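SusD homolog (Bacteroides thetaiotaomicron VPI-5482, PDB 3IV0) is probably a sugar-binding lipoprotein of the SusD family at the outer membrane, likely helping to capture glycans for import into the cell. Local coordinates at residues E108-P113 / L118-F123; A24-I29 / K124-F129; D178-A183 / A200-V205; M130-Y135 / A171-L176; D93-A98 / F136-A141. All coordinates share one frame; numbering follows the deposited sequence.

Contact 1: E108-P113 / L118-F123; sequences EIDKVP and LKRSRF
Side-chain-to-backbone hydrogen bonding between R120 and the turn that carries I109 and V112 makes this contact. It sits where helix 93-108 ends and the chain turns back into helix 117-142. The two helices form a helical hairpin of the TPR-like helical scaffold seen in the SusD family. R120 reaches out from the first turns of the second helix into the 3-10 turn 109-111. Its CG stands anti to the backbone N (chi1 177°), and the chain then bends at chi2 and chi3, which brings the NH1 edge of the guanidinium to the carbonyl oxygens of the turn. NH1 donates to I109 O at 2.8 Å and to V112 O, also at 2.8 Å. Both acceptors lie close to the guanidinium plane. V112 O is met in its own carbonyl plane, on a lone pair. I109 O also takes the backbone N of V112, so the same oxygen closes the turn and receives the arginine. NH2 is held by E117 in a salt bridge, which helps fix the rotation of the group. D110 OD1 lies 3.6 Å from R120 CD, but its salt bridge is with K124. Beside this polar grip, I109 CD1 rests 3.8 Å from F123 CB, near the plane of the ring at its edge. A water accepts from R120 NH2 at 2.9 Å and donates to V112 O at 3.3 Å.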
# COMPACT_ATOMS: atom_id res chain seq x y z
N GLU A 108 -19.31 13.30 16.48
CA GLU A 108 -19.19 14.33 17.53
C GLU A 108 -18.72 15.69 17.05
O GLU A 108 -18.95 16.68 17.74
CB GLU A 108 -18.26 13.85 18.63
CG GLU A 108 -18.61 12.55 19.32
CD GLU A 108 -19.94 12.59 20.05
OE1 GLU A 108 -20.39 13.69 20.39
OE2 GLU A 108 -20.54 11.52 20.25
N ILE A 109 -18.02 15.77 15.93
CA ILE A 109 -17.36 17.02 15.55
C ILE A 109 -18.34 18.22 15.32
O ILE A 109 -17.94 19.37 15.49
CB ILE A 109 -16.41 16.84 14.30
CG1 ILE A 109 -15.43 18.03 14.22
CG2 ILE A 109 -17.20 16.64 12.99
CD1 ILE A 109 -14.25 17.73 13.27
N ASP A 110 -19.58 17.94 14.93
CA ASP A 110 -20.57 19.02 14.75
C ASP A 110 -20.88 19.73 16.06
O ASP A 110 -21.39 20.87 16.04
CB ASP A 110 -21.89 18.47 14.17
CG ASP A 110 -21.80 18.14 12.71
OD1 ASP A 110 -20.93 18.70 12.04
OD2 ASP A 110 -22.62 17.32 12.21
N LYS A 111 -20.54 19.10 17.18
CA LYS A 111 -20.72 19.73 18.50
C LYS A 111 -19.69 20.79 18.86
O LYS A 111 -19.92 21.58 19.78
CB LYS A 111 -20.77 18.66 19.57
CG LYS A 111 -21.96 17.73 19.40
CD LYS A 111 -21.95 16.64 20.46
CE LYS A 111 -23.09 15.63 20.24
NZ LYS A 111 -22.94 14.46 21.15
N VAL A 112 -18.56 20.82 18.18
CA VAL A 112 -17.50 21.80 18.48
C VAL A 112 -17.99 23.22 18.19
O VAL A 112 -18.36 23.57 17.06
CB VAL A 112 -16.24 21.53 17.66
CG1 VAL A 112 -15.20 22.58 17.98
CG2 VAL A 112 -15.70 20.14 17.98
N PRO A 113 -18.05 24.06 19.24
CA PRO A 113 -18.64 25.39 19.11
C PRO A 113 -17.85 26.36 18.25
O PRO A 113 -16.70 26.65 18.52
CB PRO A 113 -18.76 25.87 20.56
CG PRO A 113 -17.78 25.11 21.32
CD PRO A 113 -17.62 23.77 20.61
N LEU A 118 -14.93 25.28 7.06
CA LEU A 118 -14.12 24.62 6.05
C LEU A 118 -13.27 23.56 6.74
O LEU A 118 -13.19 22.41 6.23
CB LEU A 118 -13.23 25.61 5.30
CG LEU A 118 -12.31 25.01 4.22
CD1 LEU A 118 -13.10 24.28 3.16
CD2 LEU A 118 -11.43 26.12 3.62
N LYS A 119 -12.67 23.90 7.87
CA LYS A 119 -11.88 22.92 8.59
C LYS A 119 -12.75 21.78 9.11
O LYS A 119 -12.34 20.63 9.09
CB LYS A 119 -11.09 23.56 9.74
CG LYS A 119 -9.95 24.48 9.27
CD LYS A 119 -8.98 23.80 8.32
CE LYS A 119 -7.68 24.58 8.22
NZ LYS A 119 -6.89 24.51 9.48
N ARG A 120 -13.96 22.08 9.59
CA ARG A 120 -14.85 21.02 10.04
C ARG A 120 -15.15 20.04 8.91
O ARG A 120 -15.06 18.81 9.11
CB ARG A 120 -16.16 21.61 10.62
CG ARG A 120 -17.14 20.55 11.04
CD ARG A 120 -17.99 20.81 12.25
NE ARG A 120 -18.44 22.20 12.40
CZ ARG A 120 -18.66 22.73 13.59
NH1 ARG A 120 -18.45 22.03 14.69
NH2 ARG A 120 -19.04 24.00 13.68
N SER A 121 -15.45 20.56 7.73
CA SER A 121 -15.71 19.72 6.57
C SER A 121 -14.47 18.94 6.16
O SER A 121 -14.58 17.76 5.80
CB SER A 121 -16.17 20.54 5.37
OG SER A 121 -17.41 21.18 5.67
N ARG A 122 -13.31 19.56 6.22
CA ARG A 122 -12.07 18.88 5.86
C ARG A 122 -11.79 17.73 6.82
O ARG A 122 -11.43 16.63 6.37
CB ARG A 122 -10.92 19.87 5.88
CG ARG A 122 -9.57 19.23 5.54
CD ARG A 122 -8.47 20.23 5.37
NE ARG A 122 -8.81 21.11 4.29
CZ ARG A 122 -8.19 22.23 3.98
NH1 ARG A 122 -7.14 22.62 4.68
NH2 ARG A 122 -8.64 22.96 2.96
N PHE A 123 -11.94 17.92 8.12
CA PHE A 123 -11.61 16.89 9.08
C PHE A 123 -12.57 15.72 8.92
O PHE A 123 -12.19 14.55 9.09
CB PHE A 123 -11.61 17.44 10.51
CG PHE A 123 -10.56 18.52 10.78
CD1 PHE A 123 -9.55 18.81 9.89
CD2 PHE A 123 -10.60 19.22 11.99
CE1 PHE A 123 -8.61 19.80 10.18
CE2 PHE A 123 -9.66 20.21 12.27
CZ PHE A 123 -8.69 20.50 11.39
O HOH W 1 -20.78 25.32 15.66

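Contact 2: A24-I29 / K124-F129; sequences AFLLSI and KAEAIF
L26 sets both of its methyls against E126 and A127. Its CD2 lies 3.5 Å from E126 OE2 and is nearly as close to the other carboxylate atoms, so the methyl sits against the end of the acid. Its CD1 lies 4.0 Å from A127 N. The first torsion of the leucine (chi1 173°) points its branch toward the other helix, where it crosses the E126 side chain at about a right angle. I29 CD1 adds a looser touch, 4.4 Å from A127 CB. The segments belong to helices 19-39 and 117-142 of the N-terminal helical part. They run nearly parallel, with axes 10.2 Å apart at an angle of 17°. With an alanine at L26, both methyls would be gone, and a gap would probably open beside the E126 side chain and A127, although R199 and Y30 would still hold the carboxylate. Those two grip OE1 from outside: R199 in a salt bridge and Y30 OH in a hydrogen bond. Around L26, helix 93-108 packs through L105, and F123 lies one turn earlier on the partner helix.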
# COMPACT_ATOMS: atom_id res chain seq x y z
N ALA A 24 -6.21 17.42 16.75
CA ALA A 24 -5.43 16.43 17.48
C ALA A 24 -6.11 15.07 17.46
O ALA A 24 -5.44 14.03 17.31
CB ALA A 24 -5.12 16.91 18.93
N PHE A 25 -7.42 15.06 17.62
CA PHE A 25 -8.15 13.82 17.57
C PHE A 25 -8.04 13.18 16.18
O PHE A 25 -7.77 12.00 16.07
CB PHE A 25 -9.60 14.02 17.98
CG PHE A 25 -10.34 12.75 18.23
CD1 PHE A 25 -10.92 12.07 17.20
CD2 PHE A 25 -10.40 12.19 19.50
CE1 PHE A 25 -11.57 10.90 17.41
CE2 PHE A 25 -11.08 11.01 19.72
CZ PHE A 25 -11.65 10.35 18.66
N LEU A 26 -8.22 13.98 15.13
CA LEU A 26 -8.01 13.49 13.76
C LEU A 26 -6.61 12.92 13.60
O LEU A 26 -6.42 11.82 13.05
CB LEU A 26 -8.31 14.59 12.78
CG LEU A 26 -7.98 14.28 11.32
CD1 LEU A 26 -8.85 13.11 10.84
CD2 LEU A 26 -8.15 15.52 10.45
N LEU A 27 -5.60 13.60 14.11
CA LEU A 27 -4.27 13.11 13.93
C LEU A 27 -4.04 11.78 14.67
O LEU A 27 -3.19 11.01 14.26
CB LEU A 27 -3.23 14.17 14.32
CG LEU A 27 -3.06 15.28 13.29
CD1 LEU A 27 -2.24 16.39 13.94
CD2 LEU A 27 -2.37 14.79 12.04
N SER A 28 -4.79 11.50 15.74
CA SER A 28 -4.67 10.23 16.43
C SER A 28 -5.20 9.08 15.54
O SER A 28 -4.81 7.95 15.74
CB SER A 28 -5.43 10.27 17.78
OG SER A 28 -6.82 10.11 17.64
N ILE A 29 -6.08 9.40 14.58
CA ILE A 29 -6.57 8.38 13.62
C ILE A 29 -5.43 8.03 12.69
O ILE A 29 -5.14 6.84 12.50
CB ILE A 29 -7.82 8.89 12.87
CG1 ILE A 29 -9.00 9.15 13.82
CG2 ILE A 29 -8.19 7.88 11.73
CD1 ILE A 29 -10.15 9.97 13.20
N LYS A 124 -13.82 16.01 8.60
CA LYS A 124 -14.78 14.95 8.34
C LYS A 124 -14.30 14.18 7.12
O LYS A 124 -14.33 12.94 7.12
CB LYS A 124 -16.18 15.50 8.09
CG LYS A 124 -16.89 16.03 9.33
CD LYS A 124 -18.27 16.59 8.92
CE LYS A 124 -19.04 17.17 10.07
NZ LYS A 124 -20.22 17.93 9.50
N ALA A 125 -13.94 14.87 6.04
CA ALA A 125 -13.48 14.21 4.81
C ALA A 125 -12.26 13.35 5.07
O ALA A 125 -12.17 12.19 4.58
CB ALA A 125 -13.17 15.22 3.75
N GLU A 126 -11.31 13.85 5.85
CA GLU A 126 -10.15 13.07 6.19
C GLU A 126 -10.47 11.85 7.02
O GLU A 126 -9.90 10.76 6.80
CB GLU A 126 -9.14 13.94 6.95
CG GLU A 126 -8.51 15.03 6.15
CD GLU A 126 -7.44 15.73 6.93
OE1 GLU A 126 -6.45 15.09 7.28
OE2 GLU A 126 -7.59 16.93 7.25
N ALA A 127 -11.41 11.97 7.94
CA ALA A 127 -11.82 10.84 8.75
C ALA A 127 -12.51 9.79 7.89
O ALA A 127 -12.28 8.58 8.10
CB ALA A 127 -12.76 11.32 9.90
N ILE A 128 -13.37 10.21 6.96
CA ILE A 128 -14.00 9.25 6.05
C ILE A 128 -12.93 8.56 5.20
O ILE A 128 -12.98 7.34 5.01
CB ILE A 128 -15.01 9.94 5.17
CG1 ILE A 128 -16.21 10.36 6.01
CG2 ILE A 128 -15.48 9.00 4.01
CD1 ILE A 128 -17.05 11.48 5.37
N PHE A 129 -11.96 9.31 4.70
CA PHE A 129 -10.88 8.72 3.95
C PHE A 129 -10.12 7.68 4.77
O PHE A 129 -9.88 6.54 4.31
CB PHE A 129 -9.91 9.77 3.42
CG PHE A 129 -8.68 9.18 2.77
CD1 PHE A 129 -8.76 8.64 1.48
CD2 PHE A 129 -7.49 9.07 3.46
CE1 PHE A 129 -7.65 8.04 0.91
CE2 PHE A 129 -6.38 8.46 2.88
CZ PHE A 129 -6.47 7.97 1.59

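Contact 3: D178-A183 / A200-V205; sequences DDDPGA and ASRGSV
The N-terminal end of helix 202-219, closed by a capping box, is here joined to the type I beta turn D180-A183. R202, in the first turn of the helix, bridges the two. Its chain runs out fully extended from CG to NE, which carries the guanidinium across to the turn. R202 NH1 comes within 3.0 Å of D180 O, which lies obliquely to the guanidinium. D180 O accepts from A183 N, the bond that closes the beta turn. A water in the guanidinium plane accepts from R202 NH1 at 2.8 Å and donates to D180 OD2 at 2.8 Å, so it links the two charges indirectly. A183 CB rests 3.9 Å from R202 CD, against the aliphatic part of the arginine. The D180 carboxylate has further work: OD1 accepts from the backbone N of E184 and V185, and OD2 from that of L186. The guanidinium is steadied by a salt bridge from NH2 to E237. A leucine in place of R202 would probably leave E237 without its charge partner and the bridging water without its donor. At the start of the helix, S201 N donates to S204 OG at 2.9 Å, almost straight at 177°. S204 N donates back to S201 OG at 3.2 Å. This reciprocal pair is the classic capping box of a helix N terminus.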
# COMPACT_ATOMS: atom_id res chain seq x y z
N ASP A 178 -17.40 14.51 -5.46
CA ASP A 178 -18.53 15.13 -6.16
C ASP A 178 -19.02 16.38 -5.47
O ASP A 178 -19.41 17.34 -6.14
CB ASP A 178 -19.72 14.18 -6.24
CG ASP A 178 -19.50 13.00 -7.15
OD1 ASP A 178 -18.49 12.94 -7.88
OD2 ASP A 178 -20.40 12.13 -7.14
N ASP A 179 -19.00 16.39 -4.14
CA ASP A 179 -19.51 17.54 -3.35
C ASP A 179 -18.48 18.66 -3.30
O ASP A 179 -18.75 19.71 -2.71
CB ASP A 179 -19.77 17.17 -1.89
CG ASP A 179 -20.85 16.16 -1.69
OD1 ASP A 179 -21.55 15.83 -2.67
OD2 ASP A 179 -20.99 15.70 -0.53
N ASP A 180 -17.30 18.43 -3.86
CA ASP A 180 -16.18 19.37 -3.67
C ASP A 180 -15.52 19.59 -5.00
O ASP A 180 -14.34 19.34 -5.20
CB ASP A 180 -15.21 18.76 -2.65
CG ASP A 180 -14.07 19.68 -2.25
OD1 ASP A 180 -14.13 20.93 -2.35
OD2 ASP A 180 -13.07 19.13 -1.77
N PRO A 181 -16.30 20.05 -5.98
CA PRO A 181 -15.78 20.19 -7.33
C PRO A 181 -14.59 21.14 -7.45
O PRO A 181 -13.77 20.98 -8.33
CB PRO A 181 -16.98 20.76 -8.11
CG PRO A 181 -17.86 21.34 -7.09
CD PRO A 181 -17.70 20.51 -5.87
N GLY A 182 -14.49 22.09 -6.53
CA GLY A 182 -13.38 23.05 -6.52
C GLY A 182 -12.12 22.61 -5.78
O GLY A 182 -11.16 23.38 -5.69
N ALA A 183 -12.12 21.40 -5.22
CA ALA A 183 -11.00 20.91 -4.42
C ALA A 183 -10.62 21.91 -3.35
O ALA A 183 -9.46 22.27 -3.19
CB ALA A 183 -9.77 20.52 -5.32
N ALA A 200 -4.69 13.49 3.97
CA ALA A 200 -5.44 13.13 2.78
C ALA A 200 -5.72 14.34 1.88
O ALA A 200 -6.20 15.38 2.35
CB ALA A 200 -6.78 12.46 3.18
N SER A 201 -5.47 14.18 0.58
CA SER A 201 -5.80 15.15 -0.45
C SER A 201 -6.82 14.53 -1.40
O SER A 201 -7.19 13.35 -1.28
CB SER A 201 -4.56 15.51 -1.24
OG SER A 201 -4.17 14.41 -2.09
N ARG A 202 -7.25 15.31 -2.38
CA ARG A 202 -8.14 14.79 -3.42
C ARG A 202 -7.49 13.59 -4.12
O ARG A 202 -8.14 12.61 -4.45
CB ARG A 202 -8.50 15.90 -4.42
CG ARG A 202 -9.63 15.54 -5.40
CD ARG A 202 -9.95 16.75 -6.31
NE ARG A 202 -11.09 16.52 -7.22
CZ ARG A 202 -12.36 16.62 -6.87
NH1 ARG A 202 -12.70 16.87 -5.62
NH2 ARG A 202 -13.31 16.41 -7.76
N GLY A 203 -6.20 13.70 -4.40
CA GLY A 203 -5.44 12.59 -4.99
C GLY A 203 -5.38 11.34 -4.16
O GLY A 203 -5.48 10.22 -4.69
N SER A 204 -5.32 11.47 -2.84
CA SER A 204 -5.37 10.33 -1.95
C SER A 204 -6.70 9.56 -2.16
O SER A 204 -6.73 8.31 -2.27
CB SER A 204 -5.32 10.78 -0.50
OG SER A 204 -4.26 11.66 -0.23
N VAL A 205 -7.79 10.32 -2.17
CA VAL A 205 -9.12 9.77 -2.37
C VAL A 205 -9.23 9.06 -3.71
O VAL A 205 -9.72 7.93 -3.76
CB VAL A 205 -10.22 10.84 -2.24
CG1 VAL A 205 -11.59 10.27 -2.59
CG2 VAL A 205 -10.23 11.46 -0.80
O HOH W 2 -11.48 17.34 -3.20

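Contact 4: M130-Y135 / A171-L176; sequences MRSLSY and ADLQPL. With EDO (1,2-ethanediol), chain E.
A trans first torsion (chi1 -177°) and a turn at chi3 (68°) swing the guanidinium of R131 toward D172. In D172, CG lies beside the backbone N, and OD2 comes to the arginine. The two meet in a salt bridge, with R131 NH2 and D172 OD2 3.3 Å apart. The hydrogen bond within it is weak. The carboxylate stands oblique to the guanidinium, their planes 46° apart. A water strengthens the link. It lies in the guanidinium plane and accepts from R131 NE at 3.0 Å. It donates to D172 OD2 at 2.9 Å and to S132 OG at 2.8 Å. Three side chains thus share one water. The contact joins the middle of the long helix 117-142 to segment 171-176, which includes the first part of the short helix 174-178. Both belong to the helical repeat-like half of the SusD fold. L173 also packs on S132: its CG lies 3.7 Å from S132 OG, and CD1 is 3.8 Å from S132 CB. S132 OG also bonds to I128 O in its own helix. N103 binds R131 NH1 and so helps to position the guanidinium. The L173 side chain also touches L208, M209 and I212 of helix 202-219. Further along the segment, a 1,2-ethanediol, probably from the crystallisation liquor, is gripped by the Q174 amide: OE1 accepts from its O2, and NE2 donates to its O1 at 2.6 Å.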
# COMPACT_ATOMS: atom_id res chain seq x y z
N MSE A 130 -9.75 8.00 5.99
CA MSE A 130 -8.96 7.13 6.79
C MSE A 130 -9.73 5.93 7.23
O MSE A 130 -9.15 4.84 7.33
CB MSE A 130 -8.36 7.89 7.99
CG MSE A 130 -7.28 8.86 7.53
SE MSE A 130 -5.82 8.14 6.50
CE MSE A 130 -5.10 7.04 7.80
N ARG A 131 -11.01 6.08 7.48
CA ARG A 131 -11.84 4.92 7.78
C ARG A 131 -11.89 3.96 6.61
O ARG A 131 -11.75 2.74 6.78
CB ARG A 131 -13.25 5.34 8.19
CG ARG A 131 -14.15 4.18 8.58
CD ARG A 131 -15.50 4.63 9.10
NE ARG A 131 -16.25 5.22 8.02
CZ ARG A 131 -17.37 5.93 8.16
NH1 ARG A 131 -17.87 6.14 9.34
NH2 ARG A 131 -17.97 6.44 7.09
N SER A 132 -12.12 4.51 5.41
CA SER A 132 -12.14 3.73 4.18
C SER A 132 -10.81 3.07 3.90
O SER A 132 -10.77 1.89 3.49
CB SER A 132 -12.56 4.56 2.99
OG SER A 132 -13.84 5.14 3.24
N LEU A 133 -9.72 3.79 4.12
CA LEU A 133 -8.40 3.22 3.91
C LEU A 133 -8.13 2.05 4.85
O LEU A 133 -7.59 1.03 4.47
CB LEU A 133 -7.31 4.28 4.07
CG LEU A 133 -5.91 3.85 3.70
CD1 LEU A 133 -5.76 3.55 2.20
CD2 LEU A 133 -4.94 4.97 4.07
N SER A 134 -8.56 2.20 6.10
CA SER A 134 -8.39 1.15 7.10
C SER A 134 -9.22 -0.06 6.72
O SER A 134 -8.70 -1.19 6.77
CB SER A 134 -8.78 1.66 8.49
OG SER A 134 -7.92 2.71 8.91
N TYR A 135 -10.50 0.13 6.37
CA TYR A 135 -11.32 -0.98 5.93
C TYR A 135 -10.70 -1.65 4.71
O TYR A 135 -10.66 -2.89 4.62
CB TYR A 135 -12.77 -0.55 5.60
CG TYR A 135 -13.66 -0.59 6.83
CD1 TYR A 135 -13.87 -1.78 7.49
CD2 TYR A 135 -14.29 0.53 7.30
CE1 TYR A 135 -14.68 -1.84 8.61
CE2 TYR A 135 -15.09 0.48 8.43
CZ TYR A 135 -15.26 -0.70 9.08
OH TYR A 135 -16.06 -0.80 10.23
N ALA A 171 -18.88 4.14 -1.84
CA ALA A 171 -20.00 5.03 -1.67
C ALA A 171 -19.68 6.16 -0.71
O ALA A 171 -20.19 7.27 -0.88
CB ALA A 171 -21.20 4.26 -1.21
N ASP A 172 -18.91 5.89 0.34
CA ASP A 172 -18.54 6.93 1.30
C ASP A 172 -17.55 7.93 0.69
O ASP A 172 -17.53 9.11 1.04
CB ASP A 172 -17.91 6.34 2.55
CG ASP A 172 -18.87 5.56 3.43
OD1 ASP A 172 -20.07 5.76 3.32
OD2 ASP A 172 -18.36 4.79 4.30
N LEU A 173 -16.67 7.43 -0.17
CA LEU A 173 -15.63 8.25 -0.78
C LEU A 173 -16.08 9.13 -1.96
O LEU A 173 -15.64 10.26 -2.12
CB LEU A 173 -14.46 7.39 -1.24
CG LEU A 173 -13.73 6.64 -0.13
CD1 LEU A 173 -12.86 5.45 -0.67
CD2 LEU A 173 -12.87 7.62 0.62
N GLN A 174 -16.99 8.61 -2.80
CA GLN A 174 -17.46 9.35 -3.97
C GLN A 174 -17.89 10.80 -3.67
O GLN A 174 -17.49 11.70 -4.40
CB GLN A 174 -18.56 8.57 -4.70
CG GLN A 174 -18.99 9.18 -6.01
CD GLN A 174 -17.98 9.04 -7.06
OE1 GLN A 174 -17.60 7.93 -7.44
NE2 GLN A 174 -17.53 10.16 -7.60
N PRO A 175 -18.71 11.03 -2.63
CA PRO A 175 -19.12 12.41 -2.33
C PRO A 175 -17.97 13.35 -2.01
O PRO A 175 -18.07 14.54 -2.24
CB PRO A 175 -20.00 12.23 -1.11
CG PRO A 175 -20.51 10.86 -1.19
CD PRO A 175 -19.36 10.07 -1.73
N LEU A 176 -16.86 12.82 -1.52
CA LEU A 176 -15.71 13.67 -1.26
C LEU A 176 -15.20 14.32 -2.54
O LEU A 176 -14.62 15.41 -2.51
CB LEU A 176 -14.60 12.89 -0.55
CG LEU A 176 -14.94 12.13 0.75
CD1 LEU A 176 -13.70 11.49 1.37
CD2 LEU A 176 -15.68 13.02 1.78
C1 EDO E . -15.61 8.77 -10.74
O1 EDO E . -16.01 9.59 -9.64
C2 EDO E . -16.01 7.32 -10.50
O2 EDO E . -15.88 7.05 -9.11
O HOH W 3 -15.63 4.36 5.24

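Contact 5: D93-A98 / F136-A141; sequences DVFYTA and FFIVRA
Apolar contacts between F95, Y96, F137 and I138 make up this interface. I138 CG2 presses on F95 at 3.3 Å from CD2, close also to CG, and lies oblique to the ring. F95 and I138 lie side by side, pointing opposite ways. F95 CE1 also reaches F137 CB at 3.8 Å. The other branch of I138 serves Y96: CD1 lies 3.5 Å from Y96 CZ and 3.3 Å from Y96 OH. I138 can meet both rings because CG1 takes the place between the backbone N and the carbonyl carbon (chi1 60°), while CG2 stays beside the N. The segments belong to helices 93-108 and 117-142, the two arms of a helical hairpin. They pack antiparallel, at 155°, with axes 10.5 Å apart. The one polar group among these side chains, Y96 OH, is hydrogen-bonded to P146 O, which helps hold the hydroxyl end of the ring beside I138 CD1. Aromatic neighbours extend the cluster through edge-to-face pairs: F95 with F43, F137 with F33, and Y96 with W92. Within helix 117-142, R140 NH2 lies 3.4 Å above the plane of the F137 ring, toward its rim. R140 also makes a cation-pi contact with Y431.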
# COMPACT_ATOMS: atom_id res chain seq x y z
N ASP A 93 -7.04 -5.33 15.43
CA ASP A 93 -7.38 -4.40 16.50
C ASP A 93 -6.94 -2.97 16.28
O ASP A 93 -7.72 -2.04 16.55
CB ASP A 93 -6.87 -4.90 17.89
CG ASP A 93 -5.35 -5.03 17.97
OD1 ASP A 93 -4.70 -5.37 16.97
OD2 ASP A 93 -4.77 -4.80 19.08
N VAL A 94 -5.72 -2.74 15.82
CA VAL A 94 -5.24 -1.38 15.69
C VAL A 94 -5.92 -0.65 14.54
O VAL A 94 -6.27 0.51 14.66
CB VAL A 94 -3.73 -1.32 15.57
CG1 VAL A 94 -3.26 0.15 15.47
CG2 VAL A 94 -3.07 -2.03 16.77
N PHE A 95 -6.18 -1.34 13.44
CA PHE A 95 -7.00 -0.74 12.38
C PHE A 95 -8.38 -0.38 12.91
O PHE A 95 -8.93 0.68 12.55
CB PHE A 95 -7.17 -1.71 11.19
CG PHE A 95 -5.92 -1.88 10.37
CD1 PHE A 95 -5.48 -0.87 9.53
CD2 PHE A 95 -5.22 -3.08 10.37
CE1 PHE A 95 -4.35 -1.05 8.76
CE2 PHE A 95 -4.10 -3.24 9.60
CZ PHE A 95 -3.70 -2.25 8.80
N TYR A 96 -8.99 -1.26 13.72
CA TYR A 96 -10.31 -0.89 14.26
C TYR A 96 -10.25 0.27 15.28
O TYR A 96 -11.24 0.99 15.41
CB TYR A 96 -11.04 -2.11 14.86
CG TYR A 96 -11.75 -2.91 13.80
CD1 TYR A 96 -12.89 -2.44 13.18
CD2 TYR A 96 -11.23 -4.10 13.36
CE1 TYR A 96 -13.49 -3.13 12.19
CE2 TYR A 96 -11.83 -4.82 12.38
CZ TYR A 96 -12.96 -4.34 11.80
OH TYR A 96 -13.52 -5.09 10.79
N THR A 97 -9.12 0.49 15.92
CA THR A 97 -8.97 1.71 16.73
C THR A 97 -9.11 2.93 15.82
O THR A 97 -9.81 3.88 16.17
CB THR A 97 -7.63 1.73 17.48
OG1 THR A 97 -7.53 0.59 18.33
CG2 THR A 97 -7.45 3.02 18.33
N ALA A 98 -8.43 2.95 14.67
CA ALA A 98 -8.58 4.01 13.70
C ALA A 98 -10.02 4.17 13.24
O ALA A 98 -10.55 5.27 13.17
CB ALA A 98 -7.62 3.77 12.49
N PHE A 136 -10.23 -0.88 3.75
CA PHE A 136 -9.59 -1.45 2.57
C PHE A 136 -8.39 -2.28 2.95
O PHE A 136 -8.25 -3.41 2.46
CB PHE A 136 -9.19 -0.38 1.59
CG PHE A 136 -8.47 -0.90 0.37
CD1 PHE A 136 -9.10 -1.77 -0.50
CD2 PHE A 136 -7.21 -0.45 0.06
CE1 PHE A 136 -8.46 -2.20 -1.66
CE2 PHE A 136 -6.55 -0.91 -1.11
CZ PHE A 136 -7.21 -1.80 -1.95
N PHE A 137 -7.54 -1.77 3.83
CA PHE A 137 -6.35 -2.53 4.22
C PHE A 137 -6.71 -3.83 4.91
O PHE A 137 -6.04 -4.88 4.70
CB PHE A 137 -5.46 -1.67 5.13
CG PHE A 137 -4.38 -0.91 4.38
CD1 PHE A 137 -4.68 -0.18 3.25
CD2 PHE A 137 -3.08 -0.94 4.82
CE1 PHE A 137 -3.68 0.48 2.57
CE2 PHE A 137 -2.07 -0.29 4.14
CZ PHE A 137 -2.39 0.44 3.02
N ILE A 138 -7.73 -3.85 5.75
CA ILE A 138 -8.08 -5.09 6.42
C ILE A 138 -8.84 -6.06 5.51
O ILE A 138 -8.73 -7.27 5.68
CB ILE A 138 -8.78 -4.89 7.78
CG1 ILE A 138 -10.09 -4.12 7.72
CG2 ILE A 138 -7.80 -4.26 8.76
CD1 ILE A 138 -10.88 -4.09 9.05
N VAL A 139 -9.61 -5.56 4.55
CA VAL A 139 -10.21 -6.46 3.56
C VAL A 139 -9.11 -7.14 2.77
O VAL A 139 -9.14 -8.38 2.53
CB VAL A 139 -11.16 -5.72 2.62
CG1 VAL A 139 -11.48 -6.59 1.40
CG2 VAL A 139 -12.46 -5.37 3.39
N ARG A 140 -8.12 -6.39 2.30
CA ARG A 140 -7.05 -6.99 1.53
C ARG A 140 -6.32 -8.06 2.31
O ARG A 140 -5.83 -9.05 1.71
CB ARG A 140 -6.01 -5.97 1.06
CG ARG A 140 -6.45 -4.94 0.08
CD ARG A 140 -5.25 -4.28 -0.55
NE ARG A 140 -4.38 -3.66 0.45
CZ ARG A 140 -3.32 -2.91 0.14
NH1 ARG A 140 -3.07 -2.57 -1.13
NH2 ARG A 140 -2.54 -2.45 1.08
N ALA A 141 -6.15 -7.89 3.61
CA ALA A 141 -5.45 -8.86 4.42
C ALA A 141 -6.30 -10.01 4.87
O ALA A 141 -5.84 -11.16 4.91
CB ALA A 141 -4.80 -8.17 5.67

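In the fold
From the N terminus, helix 19-39 comes first, and contact 2 closes a long loop from it to helix 117-142. Further along, helix 93-108 begins contact 5, which runs from its start to the far end of helix 117-142. Contacts 2 and 5 therefore cross along the chain. Contact 1 closes the short loop between these last two helices and is nested inside both longer loops. Contact 4 then joins the middle of helix 117-142 to 171-176, crossing contact 5. Contact 3 comes last, in series, and ties the loop after helix 174-178 to the start of helix 202-219. Four contacts share helix 117-142, and contact 3 reaches it through F129, which packs on A200 and S204.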